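Local coordinates for mercuric reductase (Metallosphaera sedula, PDB 4YWO), which probably reduces mercuric ions to elemental mercury with NADPH, using bound FAD, as a homodimeric member of the pyridine nucleotide-disulfide oxidoreductase family, at residues D291-R295 with S332-V336; G310-L316 with E338-Q343; N350-L356 with V401-G407. All blocks are in the same frame, centred on the assembly; numbering follows the deposited sequence.

Contact 1: residues D291-R295 with S332-V336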
loop_
_atom_site.group_PDB
_atom_site.type_symbol
_atom_site.label_atom_id
_atom_site.label_comp_id
_atom_site.label_asym_id
_atom_site.label_seq_id
_atom_site.Cartn_x
_atom_site.Cartn_y
_atom_site.Cartn_z
ATOM N N ASP A 291 1.750 19.138 -28.141
ATOM C CA ASP A 291 1.260 20.108 -27.124
ATOM C C ASP A 291 0.703 19.362 -25.914
ATOM O O ASP A 291 0.769 18.165 -25.888
ATOM C CB ASP A 291 0.298 21.098 -27.745
ATOM C CG ASP A 291 -0.967 20.497 -28.196
ATOM O OD1 ASP A 291 -1.323 19.367 -27.809
ATOM O OD2 ASP A 291 -1.734 21.169 -28.995
ATOM N N ASP A 292 0.203 20.041 -24.889
ATOM C CA ASP A 292 -0.398 19.311 -23.734
ATOM C C ASP A 292 -1.588 18.471 -24.014
ATOM O O ASP A 292 -1.931 17.670 -23.182
ATOM C CB ASP A 292 -0.965 20.335 -22.723
ATOM C CG ASP A 292 0.043 21.081 -22.070
ATOM O OD1 ASP A 292 1.228 20.753 -22.275
ATOM O OD2 ASP A 292 -0.364 22.004 -21.317
ATOM N N GLU A 293 -2.275 18.622 -25.162
ATOM C CA GLU A 293 -3.411 17.854 -25.539
ATOM C C GLU A 293 -2.998 16.625 -26.492
ATOM O O GLU A 293 -3.907 15.935 -26.987
ATOM C CB GLU A 293 -4.439 18.763 -26.287
ATOM C CG GLU A 293 -4.843 19.912 -25.366
ATOM C CD GLU A 293 -5.764 20.963 -26.026
ATOM O OE1 GLU A 293 -6.210 20.722 -27.154
ATOM O OE2 GLU A 293 -6.047 22.003 -25.335
ATOM N N LEU A 294 -1.694 16.491 -26.567
ATOM C CA LEU A 294 -1.011 15.334 -27.198
ATOM C C LEU A 294 -1.047 15.478 -28.720
ATOM O O LEU A 294 -0.885 14.490 -29.480
ATOM C CB LEU A 294 -1.654 14.011 -26.783
ATOM C CG LEU A 294 -1.546 13.816 -25.244
ATOM C CD1 LEU A 294 -2.170 12.532 -24.755
ATOM C CD2 LEU A 294 -0.087 13.906 -24.813
ATOM N N ARG A 295 -1.370 16.667 -29.162
ATOM C CA ARG A 295 -1.475 16.957 -30.622
ATOM C C ARG A 295 -0.166 17.376 -31.193
ATOM O O ARG A 295 0.584 18.220 -30.645
ATOM C CB ARG A 295 -2.541 18.075 -30.800
ATOM C CG ARG A 295 -3.049 18.270 -32.226
ATOM C CD ARG A 295 -4.089 19.458 -32.249
ATOM N NE ARG A 295 -5.236 19.140 -31.358
ATOM C CZ ARG A 295 -5.477 19.655 -30.102
ATOM N NH1 ARG A 295 -4.661 20.530 -29.537
ATOM N NH2 ARG A 295 -6.527 19.272 -29.417
ATOM N N SER A 332 -12.150 17.383 -28.189
ATOM C CA SER A 332 -11.898 17.860 -26.781
ATOM C C SER A 332 -10.464 18.414 -26.668
ATOM O O SER A 332 -9.564 18.277 -27.576
ATOM C CB SER A 332 -12.253 16.766 -25.791
ATOM O OG SER A 332 -11.527 15.576 -26.136
ATOM N N HIS A 333 -10.187 18.996 -25.485
ATOM C CA HIS A 333 -8.971 19.656 -25.208
ATOM C C HIS A 333 -8.421 19.161 -23.830
ATOM O O HIS A 333 -7.855 19.985 -23.089
ATOM C CB HIS A 333 -9.254 21.110 -25.227
ATOM C CG HIS A 333 -9.623 21.604 -26.583
ATOM N ND1 HIS A 333 -8.674 21.856 -27.538
ATOM C CD2 HIS A 333 -10.833 21.846 -27.154
ATOM C CE1 HIS A 333 -9.283 22.278 -28.649
ATOM N NE2 HIS A 333 -10.582 22.278 -28.436
ATOM N N LYS A 334 -8.517 17.834 -23.615
ATOM C CA LYS A 334 -8.054 17.119 -22.385
ATOM C C LYS A 334 -6.575 16.956 -22.352
ATOM O O LYS A 334 -5.883 16.881 -23.417
ATOM C CB LYS A 334 -8.727 15.820 -22.235
ATOM C CG LYS A 334 -10.228 16.040 -22.204
ATOM C CD LYS A 334 -11.015 14.865 -21.708
ATOM C CE LYS A 334 -12.451 15.361 -21.483
ATOM N NZ LYS A 334 -13.385 14.209 -21.431
ATOM N N ARG A 335 -6.053 16.939 -21.099
ATOM C CA ARG A 335 -4.656 16.869 -20.820
ATOM C C ARG A 335 -4.376 15.843 -19.765
ATOM O O ARG A 335 -5.306 15.463 -19.048
ATOM C CB ARG A 335 -4.174 18.175 -20.323
ATOM C CG ARG A 335 -4.710 19.231 -21.232
ATOM C CD ARG A 335 -4.065 20.528 -20.967
ATOM N NE ARG A 335 -4.656 21.146 -19.802
ATOM C CZ ARG A 335 -4.163 22.294 -19.325
ATOM N NH1 ARG A 335 -3.159 22.911 -19.973
ATOM N NH2 ARG A 335 -4.671 22.828 -18.229
ATOM N N VAL A 336 -3.130 15.365 -19.669
ATOM C CA VAL A 336 -2.818 14.492 -18.560
ATOM C C VAL A 336 -1.656 15.172 -17.899
ATOM O O VAL A 336 -0.528 15.195 -18.448
ATOM C CB VAL A 336 -2.528 13.018 -18.947
ATOM C CG1 VAL A 336 -1.581 12.964 -20.062
ATOM C CG2 VAL A 336 -1.993 12.222 -17.753
HETATM O O HOH W 1 -9.185 18.187 -30.171
#
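Asp-292 and Glu-293, inside a type I beta turn from Asp-291 to Leu-294, and Arg-295 just after it, meet the loop 332-336 that follows helix 314-330, in a surface contact carried mainly by charged groups. Asp-291 shapes the turn from within: its OD1 accepts from the backbone N of Glu-293, an Asx turn, and from N of Arg-295, the two donors lying on opposite faces of the carboxylate. Next, Asp-292 lays its CB 3.6 Å from Arg-335 CD, and its OD2 forms a salt bridge with Arg-335 NH1 at 3.2 Å; an N-H...O angle of 127° makes the hydrogen bond weak.

Glu-293 has CG anti to its carbonyl carbon (chi1 -59°) and an extended chain, which carries the carboxylate to His-333. Glu-293 CA gives a C-H...O contact to Lys-334 O at 3.4 Å. Asn-327 of helix 314-330 bonds through ND2 to both Glu-293 O and Lys-334 O, pinning both loops to the helix.

Arg-295 aims NH1 and NH2 at Glu-293 OE1, which lies in the guanidinium plane, and a water links its NH2 to Ser-332 O. Three nitrogens thus converge on OE1, which probably favours an ionised carboxylate. The third is His-333 ND1, 2.7 Å from Glu-293 OE1, on the syn side but tilted out of the carboxylate plane.

Contact 2: residues G310-L316 with E338-Q343. With FAD (flavin-adenine dinucleotide), chain B.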
loop_
_atom_site.group_PDB
_atom_site.type_symbol
_atom_site.label_atom_id
_atom_site.label_comp_id
_atom_site.label_asym_id
_atom_site.label_seq_id
_atom_site.Cartn_x
_atom_site.Cartn_y
_atom_site.Cartn_z
ATOM N N GLY A 310 9.166 11.381 -22.987
ATOM C CA GLY A 310 8.917 11.901 -21.585
ATOM C C GLY A 310 9.101 10.739 -20.611
ATOM O O GLY A 310 10.017 9.913 -20.746
ATOM N N LYS A 311 8.270 10.707 -19.591
ATOM C CA LYS A 311 8.353 9.597 -18.682
ATOM C C LYS A 311 7.897 8.340 -19.412
ATOM O O LYS A 311 6.963 8.419 -20.240
ATOM C CB LYS A 311 7.395 9.807 -17.511
ATOM C CG LYS A 311 7.835 10.965 -16.637
ATOM C CD LYS A 311 6.888 11.241 -15.511
ATOM C CE LYS A 311 7.400 12.570 -14.916
ATOM N NZ LYS A 311 6.738 12.835 -13.667
ATOM N N MET A 312 8.517 7.231 -19.050
ATOM C CA MET A 312 8.188 5.985 -19.697
ATOM C C MET A 312 7.540 5.063 -18.654
ATOM O O MET A 312 8.235 4.369 -17.874
ATOM C CB MET A 312 9.389 5.399 -20.449
ATOM C CG MET A 312 9.743 6.397 -21.585
ATOM S SD MET A 312 11.062 5.734 -22.555
ATOM C CE MET A 312 11.416 7.034 -23.785
ATOM N N LEU A 313 6.237 5.032 -18.677
ATOM C CA LEU A 313 5.464 4.290 -17.691
ATOM C C LEU A 313 4.254 3.687 -18.358
ATOM O O LEU A 313 3.546 4.420 -19.119
ATOM C CB LEU A 313 4.988 5.255 -16.631
ATOM C CG LEU A 313 6.072 5.920 -15.750
ATOM C CD1 LEU A 313 5.543 7.182 -15.091
ATOM C CD2 LEU A 313 6.459 4.937 -14.642
ATOM N N GLU A 314 3.862 2.478 -17.983
ATOM C CA GLU A 314 2.722 1.849 -18.561
ATOM C C GLU A 314 1.432 2.578 -18.305
ATOM O O GLU A 314 0.584 2.766 -19.199
ATOM C CB GLU A 314 2.667 0.389 -18.111
ATOM C CG GLU A 314 1.596 -0.403 -18.796
ATOM C CD GLU A 314 0.194 -0.263 -18.152
ATOM O OE1 GLU A 314 -0.038 0.339 -17.060
ATOM O OE2 GLU A 314 -0.811 -0.721 -18.761
ATOM N N ALA A 315 1.183 3.026 -17.043
ATOM C CA ALA A 315 -0.077 3.616 -16.750
ATOM C C ALA A 315 -0.242 4.968 -17.455
ATOM O O ALA A 315 -1.355 5.366 -17.838
ATOM C CB ALA A 315 -0.199 3.805 -15.180
ATOM N N LEU A 316 0.870 5.690 -17.588
ATOM C CA LEU A 316 0.867 6.998 -18.308
ATOM C C LEU A 316 0.660 6.744 -19.840
ATOM O O LEU A 316 -0.154 7.457 -20.455
ATOM C CB LEU A 316 2.180 7.724 -18.114
ATOM C CG LEU A 316 2.221 9.081 -18.779
ATOM C CD1 LEU A 316 1.129 10.028 -18.335
ATOM C CD2 LEU A 316 3.624 9.716 -18.620
ATOM N N GLU A 338 1.344 15.562 -15.890
ATOM C CA GLU A 338 2.466 14.690 -15.561
ATOM C C GLU A 338 2.952 14.854 -14.123
ATOM O O GLU A 338 3.669 13.996 -13.608
ATOM C CB GLU A 338 3.624 14.924 -16.534
ATOM C CG GLU A 338 4.261 13.647 -17.059
ATOM C CD GLU A 338 4.775 13.794 -18.478
ATOM O OE1 GLU A 338 4.280 14.682 -19.202
ATOM O OE2 GLU A 338 5.675 13.019 -18.868
ATOM N N ASN A 339 2.569 15.951 -13.476
ATOM C CA ASN A 339 3.039 16.214 -12.041
ATOM C C ASN A 339 2.148 15.589 -10.976
ATOM O O ASN A 339 2.371 15.780 -9.801
ATOM C CB ASN A 339 3.268 17.692 -11.809
ATOM C CG ASN A 339 4.439 18.230 -12.650
ATOM O OD1 ASN A 339 5.418 17.507 -12.965
ATOM N ND2 ASN A 339 4.353 19.498 -12.998
ATOM N N ALA A 340 1.213 14.699 -11.391
ATOM C CA ALA A 340 0.542 13.799 -10.452
ATOM C C ALA A 340 0.707 12.330 -10.908
ATOM O O ALA A 340 -0.072 11.476 -10.500
ATOM C CB ALA A 340 -0.924 14.119 -10.302
ATOM N N VAL A 341 1.685 12.050 -11.747
ATOM C CA VAL A 341 1.925 10.682 -12.236
ATOM C C VAL A 341 3.049 10.027 -11.401
ATOM O O VAL A 341 4.217 10.500 -11.357
ATOM C CB VAL A 341 2.377 10.719 -13.693
ATOM C CG1 VAL A 341 2.759 9.330 -14.166
ATOM C CG2 VAL A 341 1.204 11.185 -14.571
ATOM N N PRO A 342 2.745 8.898 -10.735
ATOM C CA PRO A 342 3.813 8.219 -9.939
ATOM C C PRO A 342 4.806 7.394 -10.665
ATOM O O PRO A 342 4.506 6.918 -11.777
ATOM C CB PRO A 342 3.025 7.336 -8.956
ATOM C CG PRO A 342 1.804 7.008 -9.757
ATOM C CD PRO A 342 1.510 8.136 -10.662
ATOM N N GLN A 343 6.028 7.300 -10.127
ATOM C CA GLN A 343 7.025 6.368 -10.588
ATOM C C GLN A 343 7.612 5.576 -9.424
ATOM O O GLN A 343 8.036 6.149 -8.412
ATOM C CB GLN A 343 8.196 7.060 -11.321
ATOM C CG GLN A 343 9.259 6.045 -11.756
ATOM C CD GLN A 343 10.553 6.695 -12.229
ATOM O OE1 GLN A 343 10.652 7.923 -12.407
ATOM N NE2 GLN A 343 11.494 5.855 -12.554
HETATM P PA FAD B . 5.205 0.117 -26.817
HETATM O O1A FAD B . 4.381 -0.812 -25.958
HETATM O O2A FAD B . 6.622 -0.255 -27.182
HETATM O O5B FAD B . 4.392 0.399 -28.177
HETATM C C5B FAD B . 5.027 0.251 -29.445
HETATM C C4B FAD B . 4.410 -0.928 -30.187
HETATM O O4B FAD B . 3.986 -0.510 -31.488
HETATM C C3B FAD B . 5.414 -2.056 -30.364
HETATM O O3B FAD B . 4.933 -3.245 -29.730
HETATM C C2B FAD B . 5.544 -2.278 -31.857
HETATM O O2B FAD B . 5.148 -3.612 -32.190
HETATM C C1B FAD B . 4.613 -1.276 -32.521
HETATM N N9A FAD B . 5.393 -0.378 -33.408
HETATM C C8A FAD B . 6.490 0.316 -33.056
HETATM N N7A FAD B . 6.967 1.043 -34.100
HETATM C C5A FAD B . 6.160 0.813 -35.152
HETATM C C6A FAD B . 6.091 1.263 -36.563
HETATM N N6A FAD B . 7.004 2.126 -37.069
HETATM N N1A FAD B . 5.084 0.783 -37.327
HETATM C C2A FAD B . 4.170 -0.074 -36.836
HETATM N N3A FAD B . 4.172 -0.523 -35.568
HETATM C C4A FAD B . 5.124 -0.124 -34.691
HETATM N N1 FAD B . 6.585 0.872 -16.654
HETATM C C2 FAD B . 5.858 0.861 -15.509
HETATM O O2 FAD B . 4.936 1.694 -15.375
HETATM N N3 FAD B . 6.089 -0.010 -14.510
HETATM C C4 FAD B . 7.057 -0.932 -14.575
HETATM O O4 FAD B . 7.248 -1.728 -13.629
HETATM C C4X FAD B . 7.899 -0.987 -15.795
HETATM N N5 FAD B . 8.897 -1.888 -15.939
HETATM C C5X FAD B . 9.648 -1.913 -17.065
HETATM C C6 FAD B . 10.668 -2.849 -17.190
HETATM C C7 FAD B . 11.445 -2.882 -18.344
HETATM C C7M FAD B . 12.550 -3.896 -18.477
HETATM C C8 FAD B . 11.185 -1.917 -19.444
HETATM C C8M FAD B . 12.028 -1.955 -20.692
HETATM C C9 FAD B . 10.166 -0.980 -19.323
HETATM C C9A FAD B . 9.390 -0.947 -18.171
HETATM N N10 FAD B . 8.355 -0.001 -18.039
HETATM C C10 FAD B . 7.593 -0.002 -16.856
HETATM C "C1'" FAD B . 8.077 0.962 -19.108
HETATM C "C2'" FAD B . 6.848 0.513 -19.890
HETATM O "O2'" FAD B . 7.014 -0.849 -20.300
HETATM C "C3'" FAD B . 6.630 1.390 -21.116
HETATM O "O3'" FAD B . 6.624 2.767 -20.724
HETATM C "C4'" FAD B . 5.312 1.052 -21.802
HETATM O "O4'" FAD B . 5.389 -0.262 -22.364
HETATM C "C5'" FAD B . 4.995 2.057 -22.904
HETATM O "O5'" FAD B . 4.123 1.457 -23.859
HETATM P P FAD B . 3.939 2.109 -25.319
HETATM O O1P FAD B . 2.706 1.507 -25.952
HETATM O O2P FAD B . 4.062 3.607 -25.187
HETATM O O3P FAD B . 5.229 1.564 -26.113
HETATM O O HOH W 2 6.883 10.940 -11.310
HETATM O O HOH W 3 6.441 15.239 -12.300
#
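This is a partly buried contact, apolar at its centre and polar at its margin, between the loop entering helix 314-330 beside the flavin and the segment 338-343 leading into the first strand of the C-terminal antiparallel sheet. Its centre is Val-341, whose methyls diverge to two leucines. Val-341 CG1, anti to the backbone N (chi1 174°), lies 3.6 Å from Leu-313 CD1, the two side chains overlapping from opposite sides. Val-341 CG2 instead meets Leu-316 CD1 at 3.9 Å, Leu-316 coming in roughly perpendicular to Val-341. Leu-313 CD1 also comes 3.5 Å from Pro-342 O, while Leu-313 CD2 lies 3.7 Å from FAD O2.

At the margin, Lys-311 runs extended alongside Glu-338, pointing the opposite way. Their aliphatic parts touch, with Lys-311 CD 3.9 Å from Glu-338 CG, whereas the charged ends are staggered: Lys-311 NZ is 5.3 Å from Glu-338 OE2. The ammonium instead makes a weak bond to Glu-338 O, and two waters relay it to Val-341 O and Asn-339 OD1.

Leu-313 occupies the N-cap position, and the next residue, Glu-314, donates its backbone N to FAD O2 at 2.9 Å, with an N-H...O angle of 152°. The helix therefore starts against the pyrimidine end of the isoalloxazine; its N-terminal dipole would be expected to stabilise negative charge near N1 and O2 in the reduced flavin. Phe-437 of the second subunit packs on Glu-314 and is hydrogen-bonded to the FAD through its backbone O. Met-436 of that subunit packs on Leu-313, Ile-414 of helix 414-422 in the same chain meets Pro-342, and the Gln-343 backbone pairs with Arg-353 of strand 350-355.

Contact 3: residues N350-L356 with V401-G407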
loop_
_atom_site.group_PDB
_atom_site.type_symbol
_atom_site.label_atom_id
_atom_site.label_comp_id
_atom_site.label_asym_id
_atom_site.label_seq_id
_atom_site.Cartn_x
_atom_site.Cartn_y
_atom_site.Cartn_z
ATOM N N ASN A 350 11.222 -0.630 -1.921
ATOM C CA ASN A 350 10.827 0.178 -3.077
ATOM C C ASN A 350 11.292 1.648 -2.937
ATOM O O ASN A 350 11.521 2.180 -1.815
ATOM C CB ASN A 350 9.345 0.258 -3.233
ATOM C CG ASN A 350 8.567 -1.020 -3.465
ATOM O OD1 ASN A 350 7.340 -1.022 -3.220
ATOM N ND2 ASN A 350 9.201 -2.115 -3.855
ATOM N N LEU A 351 11.483 2.288 -4.095
ATOM C CA LEU A 351 11.657 3.768 -4.132
ATOM C C LEU A 351 10.469 4.252 -4.885
ATOM O O LEU A 351 10.140 3.700 -5.981
ATOM C CB LEU A 351 12.929 4.210 -4.850
ATOM C CG LEU A 351 14.244 3.661 -4.219
ATOM C CD1 LEU A 351 14.608 2.403 -4.918
ATOM C CD2 LEU A 351 15.357 4.711 -4.296
ATOM N N ALA A 352 9.808 5.311 -4.419
ATOM C CA ALA A 352 8.616 5.786 -5.122
ATOM C C ALA A 352 8.596 7.313 -5.132
ATOM O O ALA A 352 9.087 7.947 -4.180
ATOM C CB ALA A 352 7.413 5.331 -4.381
ATOM N N ARG A 353 8.006 7.899 -6.141
ATOM C CA ARG A 353 7.894 9.339 -6.204
ATOM C C ARG A 353 6.650 9.744 -6.993
ATOM O O ARG A 353 6.122 9.007 -7.828
ATOM C CB ARG A 353 9.117 9.887 -6.925
ATOM C CG ARG A 353 9.285 9.474 -8.334
ATOM C CD ARG A 353 10.492 10.030 -9.050
ATOM N NE ARG A 353 10.364 11.435 -9.253
ATOM C CZ ARG A 353 11.386 12.188 -9.696
ATOM N NH1 ARG A 353 12.551 11.594 -9.984
ATOM N NH2 ARG A 353 11.230 13.488 -9.807
ATOM N N VAL A 354 6.114 10.905 -6.619
ATOM C CA VAL A 354 5.047 11.537 -7.429
ATOM C C VAL A 354 5.168 13.047 -7.243
ATOM O O VAL A 354 5.470 13.503 -6.139
ATOM C CB VAL A 354 3.646 10.999 -7.035
ATOM C CG1 VAL A 354 3.305 11.159 -5.576
ATOM C CG2 VAL A 354 2.535 11.532 -7.950
ATOM N N GLY A 355 4.972 13.822 -8.303
ATOM C CA GLY A 355 4.943 15.291 -8.172
ATOM C C GLY A 355 6.425 15.817 -8.186
ATOM O O GLY A 355 7.404 15.210 -8.653
ATOM N N LEU A 356 6.522 17.029 -7.653
ATOM C CA LEU A 356 7.761 17.787 -7.750
ATOM C C LEU A 356 8.772 17.376 -6.677
ATOM O O LEU A 356 8.412 17.092 -5.502
ATOM C CB LEU A 356 7.400 19.243 -7.518
ATOM C CG LEU A 356 6.405 19.868 -8.482
ATOM C CD1 LEU A 356 6.264 21.349 -8.105
ATOM C CD2 LEU A 356 6.915 19.757 -9.865
ATOM N N VAL A 401 2.423 19.009 -3.214
ATOM C CA VAL A 401 2.844 18.885 -4.534
ATOM C C VAL A 401 3.883 17.832 -4.908
ATOM O O VAL A 401 4.192 17.633 -6.103
ATOM C CB VAL A 401 3.262 20.230 -5.164
ATOM C CG1 VAL A 401 2.111 21.250 -5.095
ATOM C CG2 VAL A 401 4.538 20.788 -4.556
ATOM N N GLY A 402 4.469 17.173 -3.910
ATOM C CA GLY A 402 5.432 16.120 -4.198
ATOM C C GLY A 402 5.512 15.248 -2.982
ATOM O O GLY A 402 5.479 15.680 -1.822
ATOM N N VAL A 403 5.675 13.945 -3.247
ATOM C CA VAL A 403 5.956 12.952 -2.204
ATOM C C VAL A 403 6.963 11.977 -2.771
ATOM O O VAL A 403 6.800 11.490 -3.913
ATOM C CB VAL A 403 4.675 12.213 -1.726
ATOM C CG1 VAL A 403 5.001 11.068 -0.804
ATOM C CG2 VAL A 403 3.616 13.141 -1.185
ATOM N N HIS A 404 8.007 11.659 -1.989
ATOM C CA HIS A 404 9.086 10.810 -2.376
ATOM C C HIS A 404 9.322 9.908 -1.220
ATOM O O HIS A 404 9.413 10.328 -0.095
ATOM C CB HIS A 404 10.342 11.653 -2.686
ATOM C CG HIS A 404 10.047 12.757 -3.647
ATOM N ND1 HIS A 404 10.277 12.657 -4.994
ATOM C CD2 HIS A 404 9.428 13.947 -3.467
ATOM C CE1 HIS A 404 9.798 13.715 -5.599
ATOM N NE2 HIS A 404 9.199 14.477 -4.691
ATOM N N ALA A 405 9.538 8.590 -1.472
ATOM C CA ALA A 405 9.658 7.690 -0.333
ATOM C C ALA A 405 10.513 6.462 -0.713
ATOM O O ALA A 405 10.598 6.073 -1.907
ATOM C CB ALA A 405 8.300 7.221 0.123
ATOM N N VAL A 406 11.168 5.896 0.293
ATOM C CA VAL A 406 11.900 4.630 0.179
ATOM C C VAL A 406 11.427 3.836 1.400
ATOM O O VAL A 406 11.510 4.284 2.543
ATOM C CB VAL A 406 13.451 4.873 0.171
ATOM C CG1 VAL A 406 14.121 3.514 0.266
ATOM C CG2 VAL A 406 13.848 5.678 -1.021
ATOM N N GLY A 407 11.011 2.584 1.162
ATOM C CA GLY A 407 10.609 1.720 2.253
ATOM C C GLY A 407 9.836 0.511 1.728
ATOM O O GLY A 407 9.602 0.355 0.508
#
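Strands 350-355 and 401-407 run antiparallel, their axes 4.7 Å apart at closest approach and their directions 177° apart. Asn-350/Gly-407, Ala-352/Ala-405 and Val-354/Val-403 are the hydrogen-bonded pairs, Leu-351/Val-406, Arg-353/His-404 and Gly-355/Gly-402 the non-hydrogen-bonded ones. Ala-352 N to Ala-405 O measures 2.7 Å, and Val-403 N reaches Val-354 O with an N-H...O angle of 166°. The pairing continues past the strand end through Leu-356 N and Val-401 O. Gly-355 CA and Gly-402 CA close to 4.1 Å, and Val-401 O and Leu-356 O sit where side chains would begin on them.

These are adjacent strands of the five-stranded antiparallel sheet in the dimerisation domain characteristic of this reductase family; Val-401 and Gly-402 form a classic beta bulge facing Val-394 of strand 390-396. Ala-352, Val-354 and Val-403 pack against helix 414-422. On the opposite face, Leu-351 and Val-406 run alongside one another in the same direction, Leu-351 CD2 being 3.7 Å from Val-406 CG2.

Arg-353 CB sits 3.6 Å from His-404 ND1; the guanidinium of Arg-353 hydrogen-bonds through NH1 to Asp-212 O and makes a cation-pi contact with Trp-213. A chi1 of -51° turns the His-404 ring toward the end of strand 350-355. There His-404 NE2 donates a hydrogen bond to Leu-356 O at 2.8 Å, the oxygen near the ring plane but NE2 well above the carbonyl plane.

Overall arrangement
From the N terminus, the chain first enters contact 1 at 291-295, ahead of strand 301-303 of the parallel FAD-side sheet, then contact 2 at 310-316. Helix 314-330 follows; 332-336 closes contact 1 and 338-343 closes contact 2, so these two loops cross rather than nest. They touch where Val-336 CG2 packs on Leu-316 CD1. Contact 3 comes later in series, its 350-356 strand pairing with 401-407 across 44 intervening residues. Contacts 2 and 3 join through Gln-343 N and Arg-353 O, probably hydrogen-bonded, whereas contacts 1 and 3 stay about 11 Å apart at their nearest atoms. Contact 2 thus connects the flavin-side helix with the dimerisation-domain sheet.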